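CELL WALL surface anchor family protein (Streptococcus pneumoniae, PDB 2X9X) forms the repeating backbone subunit of the pneumococcal pilus, a surface fibre that probably serves in adhesion. Local coordinates at residues Lys266-Val271 against Gly378-Thr383; Ala281-Ala286 against Tyr390-Thr395; Leu295-Asp300 against Asn366-Lys371; Gln308-Thr313 against Ala349-Ala354. The protein carries 1 engineered substitution. All blocks are in the same frame, centred on the assembly; numbering follows the deposited sequence.

Interaction 1: residues Lys266-Val271 against Gly378-Thr383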
# COMPACT_ATOMS: atom_id res chain seq x y z
N LYS A 266 10.90 -12.23 -5.28
CA LYS A 266 11.36 -13.54 -5.75
C LYS A 266 11.80 -14.41 -4.58
O LYS A 266 12.38 -13.91 -3.61
CB LYS A 266 12.53 -13.36 -6.72
CG LYS A 266 12.85 -14.59 -7.57
CD LYS A 266 11.77 -14.81 -8.62
CE LYS A 266 12.04 -16.06 -9.45
NZ LYS A 266 11.87 -17.32 -8.65
N LYS A 267 11.51 -15.71 -4.68
CA LYS A 267 11.92 -16.70 -3.68
C LYS A 267 12.99 -17.62 -4.25
O LYS A 267 13.00 -17.91 -5.45
CB LYS A 267 10.72 -17.54 -3.25
CG LYS A 267 9.60 -16.77 -2.60
CD LYS A 267 8.34 -17.63 -2.49
CE LYS A 267 7.21 -16.88 -1.81
NZ LYS A 267 5.89 -17.52 -2.08
N PHE A 268 13.88 -18.09 -3.38
CA PHE A 268 14.97 -19.00 -3.76
C PHE A 268 15.12 -20.14 -2.75
O PHE A 268 14.82 -19.97 -1.56
CB PHE A 268 16.30 -18.24 -3.81
CG PHE A 268 16.29 -17.02 -4.68
CD1 PHE A 268 16.65 -17.11 -6.02
CD2 PHE A 268 15.93 -15.79 -4.17
CE1 PHE A 268 16.66 -15.99 -6.83
CE2 PHE A 268 15.93 -14.66 -4.98
CZ PHE A 268 16.29 -14.76 -6.31
N VAL A 269 15.61 -21.29 -3.22
CA VAL A 269 16.02 -22.37 -2.32
C VAL A 269 17.42 -22.86 -2.68
O VAL A 269 17.68 -23.22 -3.83
CB VAL A 269 15.05 -23.58 -2.34
CG1 VAL A 269 15.57 -24.69 -1.42
CG2 VAL A 269 13.65 -23.15 -1.93
N LYS A 270 18.31 -22.85 -1.70
CA LYS A 270 19.66 -23.38 -1.86
C LYS A 270 19.70 -24.88 -1.58
O LYS A 270 19.36 -25.32 -0.48
CB LYS A 270 20.61 -22.66 -0.90
CG LYS A 270 22.08 -22.95 -1.17
CD LYS A 270 22.51 -22.29 -2.47
CE LYS A 270 23.91 -22.71 -2.85
NZ LYS A 270 23.95 -24.16 -3.16
N VAL A 271 20.13 -25.66 -2.57
CA VAL A 271 20.24 -27.11 -2.42
C VAL A 271 21.59 -27.63 -2.92
O VAL A 271 22.38 -26.89 -3.50
CB VAL A 271 19.14 -27.85 -3.21
CG1 VAL A 271 17.76 -27.49 -2.69
CG2 VAL A 271 19.26 -27.54 -4.69
N GLY A 378 16.94 -24.02 3.28
CA GLY A 378 17.58 -23.47 2.10
C GLY A 378 16.96 -22.18 1.59
O GLY A 378 17.37 -21.65 0.55
N ARG A 379 15.97 -21.66 2.32
CA ARG A 379 15.15 -20.57 1.82
C ARG A 379 15.78 -19.18 1.98
O ARG A 379 16.38 -18.87 3.00
CB ARG A 379 13.78 -20.56 2.50
CG ARG A 379 12.97 -21.83 2.30
CD ARG A 379 11.67 -21.78 3.08
NE ARG A 379 11.90 -21.66 4.52
CZ ARG A 379 10.99 -21.91 5.45
NH1 ARG A 379 11.29 -21.78 6.73
NH2 ARG A 379 9.77 -22.29 5.09
N PHE A 380 15.60 -18.36 0.95
CA PHE A 380 15.84 -16.93 1.06
C PHE A 380 15.00 -16.20 0.02
O PHE A 380 14.54 -16.80 -0.95
CB PHE A 380 17.33 -16.58 0.99
CG PHE A 380 18.03 -17.05 -0.26
CD1 PHE A 380 18.42 -18.37 -0.39
CD2 PHE A 380 18.33 -16.15 -1.28
CE1 PHE A 380 19.07 -18.80 -1.54
CE2 PHE A 380 18.98 -16.58 -2.42
CZ PHE A 380 19.36 -17.91 -2.55
N GLU A 381 14.78 -14.91 0.23
CA GLU A 381 13.89 -14.17 -0.66
C GLU A 381 14.17 -12.68 -0.67
O GLU A 381 14.85 -12.15 0.22
CB GLU A 381 12.42 -14.42 -0.27
CG GLU A 381 12.02 -13.84 1.08
CD GLU A 381 10.56 -14.07 1.40
OE1 GLU A 381 10.18 -15.23 1.70
OE2 GLU A 381 9.78 -13.10 1.36
N ILE A 382 13.65 -12.00 -1.69
CA ILE A 382 13.77 -10.55 -1.82
C ILE A 382 12.41 -9.96 -2.19
O ILE A 382 11.68 -10.51 -3.02
CB ILE A 382 14.84 -10.17 -2.88
CG1 ILE A 382 15.04 -8.65 -2.94
CG2 ILE A 382 14.48 -10.73 -4.26
CD1 ILE A 382 15.72 -8.07 -1.71
N THR A 383 12.06 -8.84 -1.55
CA THR A 383 10.77 -8.20 -1.78
C THR A 383 10.93 -6.70 -2.02
O THR A 383 11.91 -6.10 -1.56
CB THR A 383 9.80 -8.42 -0.58
OG1 THR A 383 10.36 -7.83 0.60
CG2 THR A 383 9.57 -9.91 -0.33
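Phe380 places its ring with a chi1 of 57°, so that CG lodges between the backbone N and the carbonyl carbon. Phe268, its partner across the strands, has CG beside its backbone N, with chi1 at -54°. Together the two torsions bring CB of Phe268 over one face of the Phe380 ring. This is a CH-pi contact, with CB of Phe268 3.5 Å from the centroid of the Phe380 ring. The two ring planes lie only 12° apart, but the rings are displaced past each other and barely overlap. At the edge of the Phe268 ring, CE2 meets CG2 of Ile382 at 4.3 Å. Both rings reach Leu392.

The backbones run antiparallel. Phe268 N bonds to Phe380 O at 2.8 Å, and Phe380 N returns a bond to Phe268 O at 3.1 Å. Lys266 and Ile382 form a second hydrogen-bonded pair. Lys267, Val269, Arg379 and Glu381 line the other face. There Lys267 NZ and Glu381 OE2 bond to Tyr417, and Arg379 makes a salt bridge to Asp375. Gly378 ends the pairing, where its O accepts from Lys270 N at 2.7 Å. Lys270 NZ is covalently joined to CG of Asn440. This intramolecular isopeptide bond ties strand 260-271 to the chain end just after strand 436-439, a cross-link characteristic of Cna-B-like domains in Gram-positive pilins.

Interaction 2: residues Ala281-Ala286 against Tyr390-Thr395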
# COMPACT_ATOMS: atom_id res chain seq x y z
N ALA A 281 24.16 -20.15 3.21
CA ALA A 281 24.71 -19.60 1.97
C ALA A 281 24.32 -18.12 1.91
O ALA A 281 23.20 -17.75 2.27
CB ALA A 281 24.19 -20.35 0.76
N GLU A 282 25.25 -17.28 1.46
CA GLU A 282 25.00 -15.84 1.40
C GLU A 282 25.12 -15.31 -0.02
O GLU A 282 25.99 -15.73 -0.78
CB GLU A 282 25.94 -15.10 2.35
CG GLU A 282 25.87 -15.60 3.79
CD GLU A 282 26.68 -14.77 4.77
OE1 GLU A 282 27.30 -13.77 4.36
OE2 GLU A 282 26.70 -15.13 5.97
N PHE A 283 24.22 -14.38 -0.37
CA PHE A 283 24.12 -13.85 -1.72
C PHE A 283 23.88 -12.34 -1.76
O PHE A 283 23.29 -11.77 -0.84
CB PHE A 283 22.95 -14.50 -2.46
CG PHE A 283 23.07 -15.98 -2.59
CD1 PHE A 283 23.63 -16.55 -3.73
CD2 PHE A 283 22.63 -16.82 -1.58
CE1 PHE A 283 23.74 -17.92 -3.85
CE2 PHE A 283 22.74 -18.19 -1.70
CZ PHE A 283 23.30 -18.75 -2.84
N VAL A 284 24.33 -11.72 -2.84
CA VAL A 284 23.92 -10.36 -3.17
C VAL A 284 23.24 -10.37 -4.53
O VAL A 284 23.25 -11.39 -5.23
CB VAL A 284 25.12 -9.38 -3.17
CG1 VAL A 284 25.72 -9.29 -1.76
CG2 VAL A 284 26.16 -9.81 -4.19
N ILE A 285 22.63 -9.25 -4.90
CA ILE A 285 21.92 -9.15 -6.17
C ILE A 285 22.56 -8.11 -7.09
O ILE A 285 22.79 -6.97 -6.70
CB ILE A 285 20.43 -8.80 -5.94
CG1 ILE A 285 19.74 -9.95 -5.20
CG2 ILE A 285 19.74 -8.52 -7.27
CD1 ILE A 285 18.35 -9.61 -4.69
N ALA A 286 22.85 -8.53 -8.32
CA ALA A 286 23.44 -7.64 -9.32
C ALA A 286 22.46 -7.36 -10.45
O ALA A 286 21.53 -8.14 -10.69
CB ALA A 286 24.73 -8.24 -9.86
N TYR A 390 17.49 -9.99 -13.09
CA TYR A 390 18.56 -9.74 -12.13
C TYR A 390 19.43 -10.98 -12.00
O TYR A 390 19.12 -12.03 -12.57
CB TYR A 390 17.97 -9.35 -10.77
CG TYR A 390 17.03 -8.18 -10.82
CD1 TYR A 390 17.51 -6.87 -10.90
CD2 TYR A 390 15.65 -8.37 -10.79
CE1 TYR A 390 16.64 -5.79 -10.95
CE2 TYR A 390 14.78 -7.29 -10.84
CZ TYR A 390 15.28 -6.01 -10.92
OH TYR A 390 14.39 -4.96 -10.96
N TYR A 391 20.52 -10.85 -11.25
CA TYR A 391 21.49 -11.94 -11.12
C TYR A 391 21.98 -12.11 -9.69
O TYR A 391 22.49 -11.18 -9.09
CB TYR A 391 22.68 -11.68 -12.05
CG TYR A 391 22.29 -11.60 -13.51
CD1 TYR A 391 22.40 -12.71 -14.34
CD2 TYR A 391 21.81 -10.42 -14.05
CE1 TYR A 391 22.04 -12.64 -15.67
CE2 TYR A 391 21.45 -10.34 -15.39
CZ TYR A 391 21.57 -11.46 -16.19
OH TYR A 391 21.21 -11.39 -17.52
N LEU A 392 21.81 -13.32 -9.15
CA LEU A 392 22.37 -13.63 -7.84
C LEU A 392 23.87 -13.83 -7.94
O LEU A 392 24.35 -14.46 -8.88
CB LEU A 392 21.77 -14.92 -7.28
CG LEU A 392 20.43 -14.97 -6.58
CD1 LEU A 392 20.20 -16.40 -6.08
CD2 LEU A 392 20.35 -13.98 -5.43
N GLU A 393 24.60 -13.31 -6.96
CA GLU A 393 26.01 -13.64 -6.82
C GLU A 393 26.27 -14.19 -5.42
O GLU A 393 26.00 -13.52 -4.42
CB GLU A 393 26.89 -12.42 -7.08
CG GLU A 393 28.38 -12.73 -6.99
CD GLU A 393 29.26 -11.56 -7.35
OE1 GLU A 393 28.98 -10.88 -8.37
OE2 GLU A 393 30.26 -11.33 -6.64
N GLU A 394 26.78 -15.42 -5.35
CA GLU A 394 27.09 -16.01 -4.06
C GLU A 394 28.35 -15.36 -3.48
O GLU A 394 29.37 -15.26 -4.15
CB GLU A 394 27.29 -17.52 -4.17
CG GLU A 394 27.34 -18.22 -2.82
CD GLU A 394 27.52 -19.72 -2.95
OE1 GLU A 394 28.56 -20.16 -3.47
OE2 GLU A 394 26.61 -20.46 -2.53
N THR A 395 28.26 -14.92 -2.23
CA THR A 395 29.39 -14.28 -1.56
C THR A 395 29.96 -15.16 -0.45
O THR A 395 31.11 -14.98 -0.05
CB THR A 395 29.01 -12.89 -1.00
OG1 THR A 395 27.87 -13.01 -0.14
CG2 THR A 395 28.68 -11.93 -2.14
O HOH W 1 28.93 -12.90 2.37
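Phe283 and Glu394 cross obliquely, the ring and carboxylate planes 39° apart. The Glu394 side chain passes across the ring at a slant: its CB is 3.6 Å from CE1 of Phe283, and its CG makes an off-centre CH-pi contact. Glu394 OE1 is held by the backbone N of Leu404. On the same face, CD2 of Leu392 touches CB of Phe283 at 4.0 Å and CG1 of Ile285 at 4.1 Å. Farther along, CG2 of Ile285 meets CB of Tyr390.

Val284 lies on the other face with Glu393, whose carboxylate is gripped by Arg407 and Lys364. Thr395, at the corner after the strand, meets Val284 at about a right angle, their CG2 atoms 3.9 Å apart. A water joins OG1 of Thr395 to OE1 of Glu282, donating to the carboxylate. OE2 of Glu282 pairs with Lys314.

Hydrogen-bonded pairs Val284-Glu393 and Ala286-Tyr391 hold the backbones. Thr395 N adds a bond to Glu282 O at 2.8 Å. The strands 282-286 and 388-394 are the central two of a four-stranded antiparallel sheet, with 372-373 and 408-412 outside them. Phe283, Leu392 and Glu394 face strand 260-271, while Glu282 reaches helix 304-325 through Lys314.

Interaction 3: residues Leu295-Asp300 against Asn366-Lys371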
# COMPACT_ATOMS: atom_id res chain seq x y z
N LEU A 295 22.50 -4.40 -5.51
CA LEU A 295 21.34 -3.83 -4.85
C LEU A 295 21.66 -3.46 -3.41
O LEU A 295 22.08 -4.31 -2.62
CB LEU A 295 20.17 -4.82 -4.88
CG LEU A 295 18.85 -4.32 -4.31
CD1 LEU A 295 18.24 -3.27 -5.23
CD2 LEU A 295 17.88 -5.48 -4.09
N ALA A 296 21.47 -2.19 -3.07
CA ALA A 296 21.71 -1.70 -1.72
C ALA A 296 20.50 -0.93 -1.20
O ALA A 296 19.74 -0.35 -1.99
CB ALA A 296 22.95 -0.81 -1.68
N ARG A 297 20.32 -0.91 0.12
CA ARG A 297 19.37 0.03 0.71
C ARG A 297 20.01 1.42 0.68
O ARG A 297 21.24 1.56 0.80
CB ARG A 297 18.94 -0.38 2.13
CG ARG A 297 20.04 -0.37 3.20
CD ARG A 297 19.54 -1.00 4.52
NE ARG A 297 19.18 -2.40 4.28
CZ ARG A 297 20.02 -3.42 4.40
NH1 ARG A 297 21.27 -3.22 4.82
NH2 ARG A 297 19.60 -4.64 4.13
N LYS A 298 19.19 2.44 0.48
CA LYS A 298 19.67 3.81 0.43
C LYS A 298 20.01 4.31 1.84
O LYS A 298 19.14 4.44 2.68
CB LYS A 298 18.63 4.72 -0.24
CG LYS A 298 19.10 6.14 -0.45
CD LYS A 298 18.61 6.71 -1.78
CE LYS A 298 17.10 6.70 -1.88
NZ LYS A 298 16.65 7.45 -3.09
N ALA A 299 21.30 4.58 2.07
CA ALA A 299 21.80 4.88 3.41
C ALA A 299 21.11 6.06 4.09
O ALA A 299 20.88 6.03 5.30
CB ALA A 299 23.31 5.10 3.37
N ASP A 300 20.79 7.10 3.33
CA ASP A 300 20.18 8.29 3.92
C ASP A 300 18.68 8.12 4.18
O ASP A 300 18.02 9.03 4.67
CB ASP A 300 20.43 9.53 3.06
CG ASP A 300 19.78 9.44 1.70
OD1 ASP A 300 19.78 8.35 1.11
OD2 ASP A 300 19.27 10.48 1.22
N ASN A 366 30.10 -2.50 -0.17
CA ASN A 366 29.37 -1.41 0.47
C ASN A 366 28.52 -1.95 1.62
O ASN A 366 27.81 -2.94 1.45
CB ASN A 366 28.50 -0.67 -0.56
CG ASN A 366 27.79 0.54 0.01
OD1 ASN A 366 26.95 0.43 0.90
ND2 ASN A 366 28.11 1.72 -0.52
N GLU A 367 28.60 -1.31 2.78
CA GLU A 367 27.92 -1.81 3.97
C GLU A 367 26.39 -1.88 3.83
O GLU A 367 25.72 -2.54 4.63
CB GLU A 367 28.31 -1.00 5.21
CG GLU A 367 27.99 0.48 5.12
CD GLU A 367 28.38 1.24 6.37
OE1 GLU A 367 27.80 2.32 6.62
OE2 GLU A 367 29.27 0.76 7.11
N ASN A 368 25.85 -1.20 2.82
CA ASN A 368 24.41 -1.15 2.63
C ASN A 368 23.87 -2.15 1.61
O ASN A 368 22.66 -2.22 1.39
CB ASN A 368 23.99 0.27 2.25
CG ASN A 368 24.31 1.27 3.33
OD1 ASN A 368 23.76 1.19 4.43
ND2 ASN A 368 25.21 2.20 3.04
N VAL A 369 24.76 -2.91 1.00
CA VAL A 369 24.37 -3.92 0.02
C VAL A 369 23.51 -4.97 0.71
O VAL A 369 23.84 -5.44 1.80
CB VAL A 369 25.59 -4.57 -0.66
CG1 VAL A 369 25.18 -5.79 -1.48
CG2 VAL A 369 26.31 -3.56 -1.55
N VAL A 370 22.38 -5.30 0.09
CA VAL A 370 21.46 -6.29 0.63
C VAL A 370 22.07 -7.68 0.56
O VAL A 370 22.48 -8.14 -0.52
CB VAL A 370 20.11 -6.26 -0.11
CG1 VAL A 370 19.17 -7.32 0.45
CG2 VAL A 370 19.47 -4.88 -0.02
N LYS A 371 22.13 -8.36 1.70
CA LYS A 371 22.70 -9.70 1.77
C LYS A 371 21.66 -10.73 2.21
O LYS A 371 21.10 -10.64 3.31
CB LYS A 371 23.91 -9.73 2.70
CG LYS A 371 24.59 -11.08 2.77
CD LYS A 371 26.05 -10.94 3.14
CE LYS A 371 26.83 -10.24 2.04
NZ LYS A 371 28.25 -10.02 2.43
O HOH W 2 22.29 -7.09 -3.03
O HOH W 3 21.35 -7.00 4.30
O HOH W 4 22.55 -0.78 5.95
O HOH W 5 23.36 -5.21 4.57
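Arg297 bonds to a type I beta turn from Asn366 to Val369, and Leu295 to Val370 just after it. The turn also contains an Asx turn, in which OD1 of Asn366 accepts from Asn368 N at 2.7 Å.

Two backbone hydrogen bonds join the segments on either side of the single bridge Ala296-Val369. Val370 N donates to Leu295 O at 2.9 Å. Arg297 N donates to Asn368 O at 3.0 Å.

Apolar contacts are modest. CB of Ala296 nears CG2 of Val369, and CG of Leu295 lies 4.4 Å from CG2 of Val370. Ile382 packs against both Leu295 and Val370. Separately, the methyl CB of Ala299 makes a van der Waals contact with the Asn368 amide, 3.5 Å from its ND2.

The Arg297 side chain starts with CG between its backbone N and carbonyl carbon, chi1 65°, and bends at chi3. This folds the guanidinium back so that one face covers Asn368 O. Its plane stands 80° to the Asn368 amide. NE is bonded to OD1 of Asn355.

Waters complete the polar network, three of them in the guanidinium plane at its edge. One accepts from NH2 and from Lys371 N. The other two accept from NH1, and one of these donates to OD1 of Asn368 at 2.8 Å.

Interaction 4: residues Gln308-Thr313 against Ala349-Ala354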
# COMPACT_ATOMS: atom_id res chain seq x y z
N GLN A 308 21.43 -0.89 12.72
CA GLN A 308 21.97 -1.67 13.83
C GLN A 308 21.26 -3.02 13.98
O GLN A 308 21.89 -4.03 14.26
CB GLN A 308 21.86 -0.89 15.14
N LEU A 309 19.94 -3.04 13.79
CA LEU A 309 19.19 -4.28 13.94
C LEU A 309 19.59 -5.30 12.86
O LEU A 309 19.67 -6.49 13.13
CB LEU A 309 17.68 -4.04 13.93
CG LEU A 309 16.84 -5.26 14.34
CD1 LEU A 309 17.10 -5.64 15.80
CD2 LEU A 309 15.35 -5.01 14.10
N VAL A 310 19.86 -4.82 11.65
CA VAL A 310 20.33 -5.71 10.59
C VAL A 310 21.65 -6.37 11.00
O VAL A 310 21.83 -7.59 10.83
CB VAL A 310 20.52 -4.96 9.26
CG1 VAL A 310 21.20 -5.87 8.24
CG2 VAL A 310 19.18 -4.49 8.72
N VAL A 311 22.55 -5.58 11.56
CA VAL A 311 23.85 -6.09 11.98
C VAL A 311 23.75 -7.10 13.13
O VAL A 311 24.33 -8.19 13.06
CB VAL A 311 24.79 -4.95 12.39
CG1 VAL A 311 26.08 -5.50 12.98
CG2 VAL A 311 25.09 -4.05 11.20
N THR A 312 23.01 -6.75 14.18
CA THR A 312 22.92 -7.62 15.35
C THR A 312 22.18 -8.93 15.05
O THR A 312 22.56 -9.99 15.54
CB THR A 312 22.28 -6.91 16.56
OG1 THR A 312 22.41 -7.73 17.72
CG2 THR A 312 20.81 -6.63 16.30
N THR A 313 21.13 -8.86 14.24
CA THR A 313 20.41 -10.08 13.88
C THR A 313 21.27 -10.95 12.96
O THR A 313 21.20 -12.18 13.02
CB THR A 313 19.02 -9.82 13.25
OG1 THR A 313 19.15 -9.00 12.08
CG2 THR A 313 18.10 -9.12 14.26
N ALA A 349 13.36 -10.18 8.61
CA ALA A 349 12.44 -9.13 9.03
C ALA A 349 13.17 -7.80 9.23
O ALA A 349 12.67 -6.74 8.84
CB ALA A 349 11.71 -9.54 10.30
N ALA A 350 14.36 -7.85 9.82
CA ALA A 350 15.16 -6.63 10.03
C ALA A 350 15.59 -6.02 8.70
O ALA A 350 15.61 -4.80 8.54
CB ALA A 350 16.37 -6.92 10.91
N VAL A 351 15.95 -6.89 7.76
CA VAL A 351 16.33 -6.45 6.42
C VAL A 351 15.17 -5.77 5.70
O VAL A 351 15.33 -4.70 5.09
CB VAL A 351 16.87 -7.65 5.58
CG1 VAL A 351 16.91 -7.31 4.09
CG2 VAL A 351 18.24 -8.07 6.10
N ILE A 352 13.98 -6.36 5.78
CA ILE A 352 12.80 -5.76 5.17
C ILE A 352 12.50 -4.40 5.79
O ILE A 352 12.21 -3.43 5.09
CB ILE A 352 11.59 -6.71 5.26
CG1 ILE A 352 11.81 -7.93 4.37
CG2 ILE A 352 10.31 -5.99 4.87
CD1 ILE A 352 10.85 -9.07 4.65
N ALA A 353 12.62 -4.33 7.12
CA ALA A 353 12.36 -3.08 7.84
C ALA A 353 13.39 -1.99 7.50
O ALA A 353 13.07 -0.80 7.48
CB ALA A 353 12.32 -3.32 9.34
N ALA A 354 14.63 -2.41 7.24
CA ALA A 354 15.68 -1.47 6.88
C ALA A 354 15.68 -1.08 5.39
O ALA A 354 16.20 -0.02 5.02
CB ALA A 354 17.05 -2.01 7.29
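Val310 and Ala350 mark the closest backbone approach of two antiparallel helical segments, with their CA atoms 5.3 Å apart. The segment axes are inclined at 162° and come within 8.6 Å of each other. No hydrogen bond crosses the interface. Each segment keeps regular helical backbone bonds of its own, such as Thr313 N to Leu309 O and Ala354 N to Ala350 O.

Packing centres on the small methyl of Ala350, which points at the other helix. Its CB lies 3.8 Å from CG of Leu309 and 3.7 Å from OG1 of Thr313. CG2 of Val310 is a further neighbour of that methyl. The same CG2 touches CB of Ala354 at 3.6 Å, one helical turn on from Ala350. It also rests 3.6 Å from the backbone O of Ala350. The other branch of Val310, CG1, comes near CG2 of Val351. The small side chains of Ala350 and Ala354 let Val310 come close to the backbone of the other helix.

Thr313 puts OG1 between its backbone N and carbonyl carbon, chi1 58°. From there the hydroxyl donates to Leu309 O at 2.8 Å. Thr313 N bonds to the same oxygen from the opposite face of its plane, so that carbonyl receives two bonds. The hydroxyl is tied to its own helix while its oxygen touches Ala350.

Tyr347 adjoins Val310 and Thr313, and Arg297 reaches Val351 and Ala354. The geometry is that of an antiparallel helical hairpin, here inserted between strands 294-297 and 358-361 of a domain whose fold is probably Cna-B-like (prealbumin-type).

Overall arrangement
All four contacts lie toward one end of the elongated chain, their centres 21 to 28 Å from its centre. The centres of interactions 1 and 2 are about 11 Å apart, and their segments alternate along the chain: strands 260-271 and 282-286 pair later with 379-385 and 388-394. Their two sheets pack through Phe268, Phe283, Phe380 and Leu392, and Glu394 lies beside the linked Lys270. Interaction 3 is nested inside both loops and joins interaction 2 through a probable Ile285 O to Leu295 N bond. Interaction 4, innermost along the chain, packs on interaction 3 through Arg297 and Val351. The helical hairpin is thus an insertion set against the beta core of one domain, probably of Cna-B-like fold.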